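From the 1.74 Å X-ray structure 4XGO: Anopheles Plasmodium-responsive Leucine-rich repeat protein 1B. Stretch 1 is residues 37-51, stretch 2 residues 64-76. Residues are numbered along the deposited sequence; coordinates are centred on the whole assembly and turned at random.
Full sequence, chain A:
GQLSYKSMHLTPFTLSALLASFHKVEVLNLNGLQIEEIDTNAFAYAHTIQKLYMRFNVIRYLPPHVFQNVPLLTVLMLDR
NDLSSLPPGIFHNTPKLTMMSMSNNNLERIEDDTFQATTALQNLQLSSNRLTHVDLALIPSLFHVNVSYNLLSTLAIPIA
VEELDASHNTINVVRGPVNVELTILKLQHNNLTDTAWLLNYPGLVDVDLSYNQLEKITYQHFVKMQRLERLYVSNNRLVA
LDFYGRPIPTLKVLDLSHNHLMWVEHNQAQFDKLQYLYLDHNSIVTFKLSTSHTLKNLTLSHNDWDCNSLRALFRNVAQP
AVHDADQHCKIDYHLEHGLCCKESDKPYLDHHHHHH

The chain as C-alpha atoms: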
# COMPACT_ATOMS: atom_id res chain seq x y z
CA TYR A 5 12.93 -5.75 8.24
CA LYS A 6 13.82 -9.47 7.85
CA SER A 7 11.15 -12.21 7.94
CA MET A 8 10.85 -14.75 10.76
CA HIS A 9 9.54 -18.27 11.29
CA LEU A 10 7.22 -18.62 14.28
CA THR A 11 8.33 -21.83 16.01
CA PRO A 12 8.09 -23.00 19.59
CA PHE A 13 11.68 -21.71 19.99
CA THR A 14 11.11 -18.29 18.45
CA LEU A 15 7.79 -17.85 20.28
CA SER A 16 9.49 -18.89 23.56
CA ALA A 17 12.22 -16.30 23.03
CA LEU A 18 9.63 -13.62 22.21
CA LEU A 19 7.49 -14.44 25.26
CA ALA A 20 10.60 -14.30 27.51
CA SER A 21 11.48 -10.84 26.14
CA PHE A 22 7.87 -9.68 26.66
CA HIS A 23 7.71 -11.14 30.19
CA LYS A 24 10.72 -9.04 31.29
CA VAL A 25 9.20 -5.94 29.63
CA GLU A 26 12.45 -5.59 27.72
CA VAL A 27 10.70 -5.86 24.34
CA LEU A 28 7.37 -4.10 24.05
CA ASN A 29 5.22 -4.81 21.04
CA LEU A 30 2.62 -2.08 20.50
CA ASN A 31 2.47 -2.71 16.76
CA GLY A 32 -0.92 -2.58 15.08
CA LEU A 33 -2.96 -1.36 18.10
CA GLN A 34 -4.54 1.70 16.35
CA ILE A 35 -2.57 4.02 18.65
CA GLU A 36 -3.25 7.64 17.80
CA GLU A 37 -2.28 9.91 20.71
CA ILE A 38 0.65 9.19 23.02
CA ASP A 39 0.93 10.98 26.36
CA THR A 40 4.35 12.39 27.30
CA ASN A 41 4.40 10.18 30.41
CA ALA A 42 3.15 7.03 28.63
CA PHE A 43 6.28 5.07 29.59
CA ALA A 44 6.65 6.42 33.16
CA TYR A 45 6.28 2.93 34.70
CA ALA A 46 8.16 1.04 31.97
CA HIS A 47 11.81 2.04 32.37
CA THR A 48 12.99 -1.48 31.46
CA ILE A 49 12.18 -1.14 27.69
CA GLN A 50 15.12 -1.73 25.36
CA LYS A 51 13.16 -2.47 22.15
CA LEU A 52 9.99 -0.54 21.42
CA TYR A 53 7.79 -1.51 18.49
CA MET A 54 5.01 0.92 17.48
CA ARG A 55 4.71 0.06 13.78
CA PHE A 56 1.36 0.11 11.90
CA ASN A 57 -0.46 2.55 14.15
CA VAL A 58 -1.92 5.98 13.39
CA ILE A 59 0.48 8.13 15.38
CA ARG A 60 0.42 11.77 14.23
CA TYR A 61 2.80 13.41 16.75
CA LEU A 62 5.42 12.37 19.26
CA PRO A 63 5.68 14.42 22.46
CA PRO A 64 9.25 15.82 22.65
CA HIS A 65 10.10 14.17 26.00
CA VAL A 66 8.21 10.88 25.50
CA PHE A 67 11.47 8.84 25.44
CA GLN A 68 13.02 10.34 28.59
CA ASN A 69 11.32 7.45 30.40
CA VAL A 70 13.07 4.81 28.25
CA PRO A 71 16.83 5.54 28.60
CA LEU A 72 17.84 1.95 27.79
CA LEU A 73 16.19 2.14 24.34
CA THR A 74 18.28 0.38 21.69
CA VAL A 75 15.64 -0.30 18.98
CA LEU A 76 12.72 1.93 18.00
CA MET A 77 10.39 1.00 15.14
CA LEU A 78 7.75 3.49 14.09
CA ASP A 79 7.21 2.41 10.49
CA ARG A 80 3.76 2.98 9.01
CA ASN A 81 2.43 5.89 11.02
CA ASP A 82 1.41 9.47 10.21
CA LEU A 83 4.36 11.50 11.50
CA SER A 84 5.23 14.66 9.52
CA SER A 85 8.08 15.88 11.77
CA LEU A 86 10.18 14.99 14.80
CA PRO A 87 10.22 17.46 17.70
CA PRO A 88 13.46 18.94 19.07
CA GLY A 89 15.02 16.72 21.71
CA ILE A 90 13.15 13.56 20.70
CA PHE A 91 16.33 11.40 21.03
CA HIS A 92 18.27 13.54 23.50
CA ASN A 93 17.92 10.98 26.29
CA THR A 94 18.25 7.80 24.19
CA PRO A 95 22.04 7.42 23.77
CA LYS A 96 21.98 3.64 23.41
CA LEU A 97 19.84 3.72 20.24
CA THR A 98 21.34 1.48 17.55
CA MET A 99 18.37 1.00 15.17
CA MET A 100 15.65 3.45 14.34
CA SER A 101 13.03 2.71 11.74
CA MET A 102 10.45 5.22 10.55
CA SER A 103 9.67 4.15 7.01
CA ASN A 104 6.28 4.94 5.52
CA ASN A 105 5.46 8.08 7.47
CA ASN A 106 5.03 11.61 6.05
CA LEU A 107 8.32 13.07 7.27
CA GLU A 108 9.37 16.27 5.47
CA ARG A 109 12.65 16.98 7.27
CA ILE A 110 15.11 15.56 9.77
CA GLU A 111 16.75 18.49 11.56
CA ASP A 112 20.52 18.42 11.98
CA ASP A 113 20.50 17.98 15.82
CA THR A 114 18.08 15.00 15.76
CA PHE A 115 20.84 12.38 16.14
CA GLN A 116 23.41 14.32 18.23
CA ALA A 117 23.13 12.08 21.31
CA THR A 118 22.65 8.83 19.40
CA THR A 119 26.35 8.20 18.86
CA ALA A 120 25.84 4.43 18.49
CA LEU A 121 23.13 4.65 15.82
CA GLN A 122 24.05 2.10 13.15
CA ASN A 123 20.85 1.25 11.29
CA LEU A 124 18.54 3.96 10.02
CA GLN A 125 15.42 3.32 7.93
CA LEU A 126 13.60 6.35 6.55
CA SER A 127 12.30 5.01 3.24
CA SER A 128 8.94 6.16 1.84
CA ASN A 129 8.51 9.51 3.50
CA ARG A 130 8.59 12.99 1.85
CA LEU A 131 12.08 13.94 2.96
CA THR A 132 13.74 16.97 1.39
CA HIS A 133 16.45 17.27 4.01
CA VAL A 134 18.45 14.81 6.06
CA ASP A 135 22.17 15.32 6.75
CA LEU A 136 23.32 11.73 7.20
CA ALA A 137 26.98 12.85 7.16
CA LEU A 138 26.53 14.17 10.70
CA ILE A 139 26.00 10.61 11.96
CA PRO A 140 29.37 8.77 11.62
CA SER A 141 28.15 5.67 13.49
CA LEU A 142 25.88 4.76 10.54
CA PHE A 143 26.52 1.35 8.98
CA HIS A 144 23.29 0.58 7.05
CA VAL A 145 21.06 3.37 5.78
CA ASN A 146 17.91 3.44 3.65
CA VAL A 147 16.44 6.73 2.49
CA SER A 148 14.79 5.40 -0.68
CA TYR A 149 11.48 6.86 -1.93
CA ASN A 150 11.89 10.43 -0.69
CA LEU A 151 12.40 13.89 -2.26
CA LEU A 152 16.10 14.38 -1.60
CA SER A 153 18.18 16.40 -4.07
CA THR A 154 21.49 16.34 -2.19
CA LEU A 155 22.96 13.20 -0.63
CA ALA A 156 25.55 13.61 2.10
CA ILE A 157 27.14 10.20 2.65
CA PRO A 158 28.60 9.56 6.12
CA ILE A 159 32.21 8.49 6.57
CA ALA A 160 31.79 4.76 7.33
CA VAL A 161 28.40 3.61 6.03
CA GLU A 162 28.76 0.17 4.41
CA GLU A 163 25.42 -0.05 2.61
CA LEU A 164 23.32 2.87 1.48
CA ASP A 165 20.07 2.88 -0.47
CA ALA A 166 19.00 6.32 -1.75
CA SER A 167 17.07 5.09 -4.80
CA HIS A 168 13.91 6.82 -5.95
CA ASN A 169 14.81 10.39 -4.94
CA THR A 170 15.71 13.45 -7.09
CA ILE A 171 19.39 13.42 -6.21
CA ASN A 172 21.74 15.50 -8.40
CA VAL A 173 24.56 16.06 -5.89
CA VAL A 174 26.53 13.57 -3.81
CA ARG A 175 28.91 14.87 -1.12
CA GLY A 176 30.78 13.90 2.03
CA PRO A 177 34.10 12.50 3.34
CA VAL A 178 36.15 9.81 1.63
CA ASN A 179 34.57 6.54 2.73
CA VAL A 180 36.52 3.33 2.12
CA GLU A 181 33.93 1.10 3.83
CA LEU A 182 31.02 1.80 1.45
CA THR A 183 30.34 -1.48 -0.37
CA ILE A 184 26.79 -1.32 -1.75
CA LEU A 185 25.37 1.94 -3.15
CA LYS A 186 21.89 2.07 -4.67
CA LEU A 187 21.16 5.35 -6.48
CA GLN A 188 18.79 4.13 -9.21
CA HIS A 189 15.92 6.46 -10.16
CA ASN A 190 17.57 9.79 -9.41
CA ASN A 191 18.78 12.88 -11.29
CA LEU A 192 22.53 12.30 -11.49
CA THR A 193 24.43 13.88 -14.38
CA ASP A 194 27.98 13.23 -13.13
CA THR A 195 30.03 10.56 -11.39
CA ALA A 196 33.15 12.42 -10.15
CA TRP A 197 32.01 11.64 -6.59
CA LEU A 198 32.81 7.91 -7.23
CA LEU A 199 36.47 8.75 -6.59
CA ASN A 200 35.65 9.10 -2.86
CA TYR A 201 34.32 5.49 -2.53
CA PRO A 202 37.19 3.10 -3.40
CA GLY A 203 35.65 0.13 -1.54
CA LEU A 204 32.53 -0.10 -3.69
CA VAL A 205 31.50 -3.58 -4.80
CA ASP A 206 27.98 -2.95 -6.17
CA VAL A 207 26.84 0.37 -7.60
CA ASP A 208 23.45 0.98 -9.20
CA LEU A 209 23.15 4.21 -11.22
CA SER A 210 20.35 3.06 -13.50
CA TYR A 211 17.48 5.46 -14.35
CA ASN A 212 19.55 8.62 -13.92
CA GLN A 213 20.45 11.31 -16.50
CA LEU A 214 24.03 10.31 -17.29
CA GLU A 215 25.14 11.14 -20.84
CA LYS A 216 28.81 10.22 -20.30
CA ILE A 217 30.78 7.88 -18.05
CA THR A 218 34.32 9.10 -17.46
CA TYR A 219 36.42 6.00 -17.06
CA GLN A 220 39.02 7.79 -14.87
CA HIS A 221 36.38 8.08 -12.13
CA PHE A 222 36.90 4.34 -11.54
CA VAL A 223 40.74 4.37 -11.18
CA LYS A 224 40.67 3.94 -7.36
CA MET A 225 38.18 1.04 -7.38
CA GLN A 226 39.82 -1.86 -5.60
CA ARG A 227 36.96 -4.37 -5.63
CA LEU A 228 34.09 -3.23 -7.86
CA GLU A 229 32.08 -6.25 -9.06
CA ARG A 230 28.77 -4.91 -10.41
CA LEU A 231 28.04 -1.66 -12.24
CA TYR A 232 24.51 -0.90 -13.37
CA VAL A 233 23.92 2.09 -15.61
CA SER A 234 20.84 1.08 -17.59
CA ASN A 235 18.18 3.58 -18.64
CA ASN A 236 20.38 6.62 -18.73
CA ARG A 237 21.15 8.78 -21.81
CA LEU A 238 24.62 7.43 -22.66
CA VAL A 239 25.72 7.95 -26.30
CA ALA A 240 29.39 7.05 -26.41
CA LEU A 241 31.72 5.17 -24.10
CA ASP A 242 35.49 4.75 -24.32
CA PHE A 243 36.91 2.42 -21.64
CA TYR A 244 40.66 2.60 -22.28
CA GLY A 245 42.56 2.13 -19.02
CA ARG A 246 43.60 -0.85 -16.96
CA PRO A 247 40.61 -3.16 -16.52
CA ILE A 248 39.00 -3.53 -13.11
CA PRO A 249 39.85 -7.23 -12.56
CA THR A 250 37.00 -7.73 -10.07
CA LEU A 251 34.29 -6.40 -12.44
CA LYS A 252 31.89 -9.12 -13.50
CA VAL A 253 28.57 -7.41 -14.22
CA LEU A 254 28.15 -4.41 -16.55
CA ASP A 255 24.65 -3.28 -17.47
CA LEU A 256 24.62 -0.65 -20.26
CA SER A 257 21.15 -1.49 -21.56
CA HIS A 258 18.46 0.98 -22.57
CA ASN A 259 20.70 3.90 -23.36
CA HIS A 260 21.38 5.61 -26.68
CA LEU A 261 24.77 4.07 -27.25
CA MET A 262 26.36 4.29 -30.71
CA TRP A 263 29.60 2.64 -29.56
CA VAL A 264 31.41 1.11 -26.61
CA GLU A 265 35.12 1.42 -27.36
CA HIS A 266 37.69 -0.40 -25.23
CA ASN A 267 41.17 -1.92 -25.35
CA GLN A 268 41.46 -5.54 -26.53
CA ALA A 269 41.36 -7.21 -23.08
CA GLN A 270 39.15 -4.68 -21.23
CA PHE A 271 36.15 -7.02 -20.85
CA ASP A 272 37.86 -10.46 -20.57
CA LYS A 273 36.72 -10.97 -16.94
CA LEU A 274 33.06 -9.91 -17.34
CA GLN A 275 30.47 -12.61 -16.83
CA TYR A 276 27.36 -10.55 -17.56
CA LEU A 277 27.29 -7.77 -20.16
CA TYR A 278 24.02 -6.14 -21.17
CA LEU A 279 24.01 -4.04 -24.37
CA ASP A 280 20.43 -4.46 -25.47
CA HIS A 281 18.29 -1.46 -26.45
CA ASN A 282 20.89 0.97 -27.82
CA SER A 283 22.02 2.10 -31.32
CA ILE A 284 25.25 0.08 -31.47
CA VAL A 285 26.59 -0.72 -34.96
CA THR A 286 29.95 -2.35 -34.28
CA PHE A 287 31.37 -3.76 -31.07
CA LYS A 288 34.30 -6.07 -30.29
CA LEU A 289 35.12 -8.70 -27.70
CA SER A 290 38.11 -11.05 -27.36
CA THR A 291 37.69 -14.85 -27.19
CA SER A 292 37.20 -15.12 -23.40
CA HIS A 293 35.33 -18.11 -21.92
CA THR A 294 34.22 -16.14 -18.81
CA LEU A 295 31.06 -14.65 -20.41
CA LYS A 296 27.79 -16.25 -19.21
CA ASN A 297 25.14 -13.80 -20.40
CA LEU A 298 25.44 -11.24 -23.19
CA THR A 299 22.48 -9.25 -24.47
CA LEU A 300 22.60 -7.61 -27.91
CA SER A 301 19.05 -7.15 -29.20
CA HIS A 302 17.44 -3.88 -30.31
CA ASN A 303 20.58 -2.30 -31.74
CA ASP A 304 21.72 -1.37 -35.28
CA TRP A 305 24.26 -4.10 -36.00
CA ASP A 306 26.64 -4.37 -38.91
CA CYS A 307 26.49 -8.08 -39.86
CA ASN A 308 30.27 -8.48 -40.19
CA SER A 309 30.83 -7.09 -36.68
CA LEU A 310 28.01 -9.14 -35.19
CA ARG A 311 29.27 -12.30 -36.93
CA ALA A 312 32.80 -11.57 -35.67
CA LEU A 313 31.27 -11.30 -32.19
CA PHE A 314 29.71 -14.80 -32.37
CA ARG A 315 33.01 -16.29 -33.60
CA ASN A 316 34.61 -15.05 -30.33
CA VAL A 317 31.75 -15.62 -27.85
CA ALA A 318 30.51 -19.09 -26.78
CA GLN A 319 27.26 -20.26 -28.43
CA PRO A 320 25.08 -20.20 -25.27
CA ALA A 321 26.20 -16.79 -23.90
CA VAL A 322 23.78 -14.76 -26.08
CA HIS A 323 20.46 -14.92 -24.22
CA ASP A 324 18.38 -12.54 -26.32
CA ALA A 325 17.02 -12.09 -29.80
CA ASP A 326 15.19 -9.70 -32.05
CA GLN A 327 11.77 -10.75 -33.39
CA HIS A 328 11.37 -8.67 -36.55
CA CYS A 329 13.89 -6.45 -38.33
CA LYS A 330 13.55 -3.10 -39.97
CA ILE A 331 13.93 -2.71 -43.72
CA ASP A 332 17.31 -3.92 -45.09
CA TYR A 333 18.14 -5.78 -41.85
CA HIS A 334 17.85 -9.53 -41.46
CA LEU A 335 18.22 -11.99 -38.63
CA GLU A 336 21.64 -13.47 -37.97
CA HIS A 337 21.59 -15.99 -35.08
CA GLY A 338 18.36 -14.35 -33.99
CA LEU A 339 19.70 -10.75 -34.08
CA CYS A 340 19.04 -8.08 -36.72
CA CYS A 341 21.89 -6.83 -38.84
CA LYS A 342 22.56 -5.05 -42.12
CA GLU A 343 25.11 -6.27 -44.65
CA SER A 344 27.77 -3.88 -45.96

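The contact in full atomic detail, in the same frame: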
# COMPACT_ATOMS: atom_id res chain seq x y z
N GLU A 37 -3.00 8.97 19.85
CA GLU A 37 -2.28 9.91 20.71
C GLU A 37 -1.38 9.14 21.68
O GLU A 37 -1.73 8.05 22.13
CB GLU A 37 -3.25 10.83 21.46
CG GLU A 37 -2.55 11.82 22.38
CD GLU A 37 -3.48 12.86 22.98
OE1 GLU A 37 -4.68 12.56 23.20
OE2 GLU A 37 -3.00 13.99 23.24
N ILE A 38 -0.22 9.71 21.98
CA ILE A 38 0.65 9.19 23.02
C ILE A 38 0.89 10.30 24.03
O ILE A 38 1.31 11.39 23.66
CB ILE A 38 2.00 8.74 22.48
CG1 ILE A 38 1.83 7.64 21.43
CG2 ILE A 38 2.90 8.25 23.61
CD1 ILE A 38 3.12 7.24 20.77
N ASP A 39 0.65 10.01 25.31
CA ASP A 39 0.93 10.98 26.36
C ASP A 39 2.42 11.05 26.63
O ASP A 39 3.11 10.04 26.54
CB ASP A 39 0.20 10.61 27.65
CG ASP A 39 -1.30 10.86 27.58
OD1 ASP A 39 -1.78 11.45 26.58
OD2 ASP A 39 -1.99 10.48 28.55
N THR A 40 2.92 12.23 27.01
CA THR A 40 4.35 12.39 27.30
C THR A 40 4.84 11.40 28.34
O THR A 40 5.96 10.91 28.24
CB THR A 40 4.68 13.82 27.79
OG1 THR A 40 4.25 14.78 26.81
CG2 THR A 40 6.19 13.98 27.99
N ASN A 41 4.02 11.11 29.34
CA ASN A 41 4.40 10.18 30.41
C ASN A 41 3.98 8.73 30.17
O ASN A 41 3.96 7.93 31.10
CB ASN A 41 3.87 10.66 31.78
CG ASN A 41 2.35 10.57 31.89
OD1 ASN A 41 1.66 10.33 30.90
ND2 ASN A 41 1.82 10.79 33.11
N ALA A 42 3.68 8.37 28.92
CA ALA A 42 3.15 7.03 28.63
C ALA A 42 4.01 5.91 29.19
O ALA A 42 3.49 4.89 29.64
CB ALA A 42 2.96 6.85 27.13
N PHE A 43 5.34 6.09 29.14
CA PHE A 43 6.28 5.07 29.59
C PHE A 43 6.87 5.28 31.00
O PHE A 43 7.88 4.66 31.35
CB PHE A 43 7.40 4.90 28.57
CG PHE A 43 6.89 4.57 27.19
CD1 PHE A 43 6.29 3.35 26.94
CD2 PHE A 43 6.97 5.49 26.15
CE1 PHE A 43 5.79 3.04 25.68
CE2 PHE A 43 6.49 5.18 24.89
CZ PHE A 43 5.90 3.96 24.66
N ALA A 44 6.18 6.07 31.81
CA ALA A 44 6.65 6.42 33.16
C ALA A 44 6.92 5.22 34.09
O ALA A 44 7.77 5.30 34.99
CB ALA A 44 5.65 7.36 33.80
N TYR A 45 6.16 4.15 33.90
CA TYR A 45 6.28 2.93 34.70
C TYR A 45 6.87 1.75 33.93
O TYR A 45 6.65 0.58 34.29
CB TYR A 45 4.89 2.57 35.24
CG TYR A 45 4.29 3.69 36.04
CD1 TYR A 45 4.66 3.89 37.37
CD2 TYR A 45 3.39 4.58 35.47
CE1 TYR A 45 4.13 4.93 38.11
CE2 TYR A 45 2.85 5.62 36.20
CZ TYR A 45 3.22 5.79 37.52
OH TYR A 45 2.69 6.83 38.27
N ALA A 46 7.62 2.06 32.87
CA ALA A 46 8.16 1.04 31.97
C ALA A 46 9.60 1.36 31.60
O ALA A 46 9.97 1.33 30.42
CB ALA A 46 7.29 0.94 30.73
N HIS A 47 10.42 1.63 32.61
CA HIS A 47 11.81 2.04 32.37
C HIS A 47 12.72 0.91 31.88
O HIS A 47 13.85 1.17 31.46
CB HIS A 47 12.41 2.66 33.64
CG HIS A 47 11.66 3.84 34.17
ND1 HIS A 47 11.25 4.89 33.38
CD2 HIS A 47 11.28 4.15 35.44
CE1 HIS A 47 10.65 5.80 34.13
NE2 HIS A 47 10.65 5.37 35.38
N THR A 48 12.21 -0.32 31.88
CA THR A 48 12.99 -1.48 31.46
C THR A 48 13.07 -1.65 29.92
O THR A 48 13.87 -2.44 29.46
CB THR A 48 12.38 -2.78 32.04
OG1 THR A 48 10.98 -2.83 31.71
CG2 THR A 48 12.54 -2.84 33.56
N ILE A 49 12.27 -0.91 29.16
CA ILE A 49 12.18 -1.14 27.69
C ILE A 49 13.51 -0.88 26.98
O ILE A 49 14.13 0.19 27.13
CB ILE A 49 11.09 -0.25 27.06
CG1 ILE A 49 9.71 -0.69 27.56
CG2 ILE A 49 11.15 -0.33 25.52
CD1 ILE A 49 8.63 0.34 27.34
N GLN A 50 13.97 -1.88 26.23
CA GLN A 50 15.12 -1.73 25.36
C GLN A 50 14.71 -1.72 23.89
O GLN A 50 15.37 -1.07 23.10
CB GLN A 50 16.09 -2.86 25.60
CG GLN A 50 16.73 -2.80 26.98
CD GLN A 50 17.63 -3.98 27.23
OE1 GLN A 50 18.12 -4.61 26.30
NE2 GLN A 50 17.84 -4.30 28.51
N LYS A 51 13.67 -2.47 23.54
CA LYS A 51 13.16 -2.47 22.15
C LYS A 51 11.69 -2.12 22.14
O LYS A 51 10.86 -2.80 22.78
CB LYS A 51 13.37 -3.83 21.48
CG LYS A 51 14.81 -4.28 21.48
CD LYS A 51 14.97 -5.50 20.58
CE LYS A 51 16.39 -6.02 20.64
NZ LYS A 51 16.53 -7.27 19.84
N PRO A 64 7.78 15.70 22.71
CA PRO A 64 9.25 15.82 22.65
C PRO A 64 10.01 15.02 23.71
O PRO A 64 11.13 14.57 23.45
CB PRO A 64 9.52 17.33 22.83
CG PRO A 64 8.19 18.01 22.86
CD PRO A 64 7.09 17.00 22.78
N HIS A 65 9.42 14.86 24.90
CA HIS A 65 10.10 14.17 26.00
C HIS A 65 9.56 12.75 26.26
O HIS A 65 9.82 12.15 27.29
CB HIS A 65 10.04 15.02 27.28
CG HIS A 65 10.60 16.40 27.12
ND1 HIS A 65 11.89 16.64 26.68
CD2 HIS A 65 10.05 17.61 27.33
CE1 HIS A 65 12.11 17.94 26.64
NE2 HIS A 65 11.01 18.55 27.02
N VAL A 66 8.82 12.19 25.30
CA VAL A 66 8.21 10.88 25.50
C VAL A 66 9.24 9.77 25.80
O VAL A 66 8.93 8.85 26.55
CB VAL A 66 7.32 10.47 24.31
CG1 VAL A 66 8.16 10.21 23.07
CG2 VAL A 66 6.46 9.26 24.66
N PHE A 67 10.46 9.89 25.26
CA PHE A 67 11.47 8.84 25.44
C PHE A 67 12.44 9.05 26.61
O PHE A 67 13.33 8.22 26.85
CB PHE A 67 12.23 8.57 24.12
CG PHE A 67 11.34 8.15 22.98
CD1 PHE A 67 10.39 7.14 23.15
CD2 PHE A 67 11.43 8.77 21.73
CE1 PHE A 67 9.55 6.77 22.11
CE2 PHE A 67 10.59 8.40 20.69
CZ PHE A 67 9.66 7.39 20.87
N GLN A 68 12.26 10.14 27.36
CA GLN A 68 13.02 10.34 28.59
C GLN A 68 12.81 9.18 29.57
O GLN A 68 13.72 8.85 30.33
CB GLN A 68 12.62 11.64 29.26
CG GLN A 68 12.98 12.86 28.46
CD GLN A 68 13.10 14.07 29.35
OE1 GLN A 68 12.20 14.37 30.13
NE2 GLN A 68 14.24 14.75 29.27
N ASN A 69 11.63 8.57 29.53
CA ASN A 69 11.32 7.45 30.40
C ASN A 69 11.89 6.11 29.95
O ASN A 69 11.80 5.12 30.70
CB ASN A 69 9.81 7.30 30.56
CG ASN A 69 9.21 8.37 31.45
OD1 ASN A 69 9.73 8.67 32.53
ND2 ASN A 69 8.08 8.94 31.02
N VAL A 70 12.47 6.05 28.74
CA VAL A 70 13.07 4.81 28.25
C VAL A 70 14.56 4.98 27.89
O VAL A 70 14.97 4.81 26.73
CB VAL A 70 12.24 4.18 27.10
CG1 VAL A 70 10.92 3.64 27.63
CG2 VAL A 70 11.98 5.17 25.96
N PRO A 71 15.42 5.24 28.90
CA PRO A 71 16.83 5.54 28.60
C PRO A 71 17.66 4.35 28.11
O PRO A 71 18.74 4.55 27.55
CB PRO A 71 17.35 6.07 29.94
CG PRO A 71 16.53 5.37 30.95
CD PRO A 71 15.15 5.26 30.35
N LEU A 72 17.14 3.14 28.25
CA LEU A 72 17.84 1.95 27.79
C LEU A 72 17.49 1.59 26.34
O LEU A 72 17.95 0.57 25.86
CB LEU A 72 17.51 0.75 28.68
CG LEU A 72 17.79 0.94 30.17
CD1 LEU A 72 17.46 -0.35 30.90
CD2 LEU A 72 19.24 1.36 30.40
N LEU A 73 16.69 2.42 25.68
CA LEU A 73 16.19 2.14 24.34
C LEU A 73 17.34 1.88 23.36
O LEU A 73 18.21 2.73 23.20
CB LEU A 73 15.34 3.32 23.87
CG LEU A 73 14.56 3.18 22.58
CD1 LEU A 73 13.42 2.20 22.74
CD2 LEU A 73 14.07 4.56 22.17
N THR A 74 17.32 0.72 22.72
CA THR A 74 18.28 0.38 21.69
C THR A 74 17.63 0.25 20.31
O THR A 74 18.31 0.48 19.32
CB THR A 74 19.03 -0.92 22.00
OG1 THR A 74 18.11 -2.02 21.99
CG2 THR A 74 19.72 -0.85 23.36
N VAL A 75 16.35 -0.10 20.26
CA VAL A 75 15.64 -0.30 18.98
C VAL A 75 14.29 0.38 19.05
O VAL A 75 13.55 0.16 20.00
CB VAL A 75 15.41 -1.81 18.70
CG1 VAL A 75 14.66 -2.01 17.38
CG2 VAL A 75 16.74 -2.55 18.64
N LEU A 76 14.01 1.25 18.08
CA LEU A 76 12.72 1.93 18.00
C LEU A 76 12.20 1.77 16.57
O LEU A 76 12.86 2.18 15.65
CB LEU A 76 12.86 3.41 18.34
CG LEU A 76 11.60 4.26 18.21
CD1 LEU A 76 10.56 3.85 19.24
CD2 LEU A 76 11.92 5.73 18.36
O HOH W 1 7.13 8.37 28.39
O HOH W 2 7.09 15.93 25.88
O HOH W 3 14.54 2.18 28.98
O HOH W 4 18.66 -4.11 23.41

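The two stretches lie side by side as successive turns of the leucine-rich repeat coil, Thr-40 nearest Val-66 at one end and Lys-51 paired with Val-75 in a parallel beta bridge at the other. Between the strands at its two ends, stretch 1 winds through a series of type I turns, which use the carbonyls of Asp-39, Asn-41, Phe-43 and Ala-46 internally, while Thr-40 O and Gln-50 O face stretch 2. The O of Gln-50 is the most heavily used: it accepts from Thr-74 N at 2.7 Å and from Val-75 N at 3.2 Å, fastening the two stretches where the sheet begins.

Waters add bridges between the backbones. Water 1 donates to Thr-40 O (2.8 Å) and Val-66 O (2.6 Å) and accepts from Phe-43 N (3.0 Å) and Asn-69 ND2 (2.9 Å), so four polar groups are satisfied at one site. Water 3 similarly ties His-47 O and Ile-49 O to Leu-72 N.

Among the side chains, Asn-69 points toward stretch 1 and has the largest area covered by it; its short amide reaches water 1 while its CB packs 3.9 Å from Phe-43 CB. Asn-69 O accepts a nearly linear hydrogen bond from His-47 ND1 at 2.7 Å, at the edge of the imidazole, where a ring nitrogen can donate in plane.

The buried side is apolar. Ile-38 CG2 meets Val-66 CG2 at 3.8 Å, and Phe-43, in the m rotamer, has its CA-to-CB bond pointing toward stretch 2, and its CE2 lies 4.1 Å from Val-66 CG2. Val-70 CG1 lies 3.9 Å from both Phe-43 CB and Ile-49 CB, a small apolar group in a buried place. Toward solvent, polar side chains suit the boundary: Gln-50 OE1 and Thr-74 OG1 share water 4, and the aliphatic part of Lys-51 covers Val-75, Lys-51 CG to Val-75 CB 3.8 Å, while its extended chain carries the amine onward.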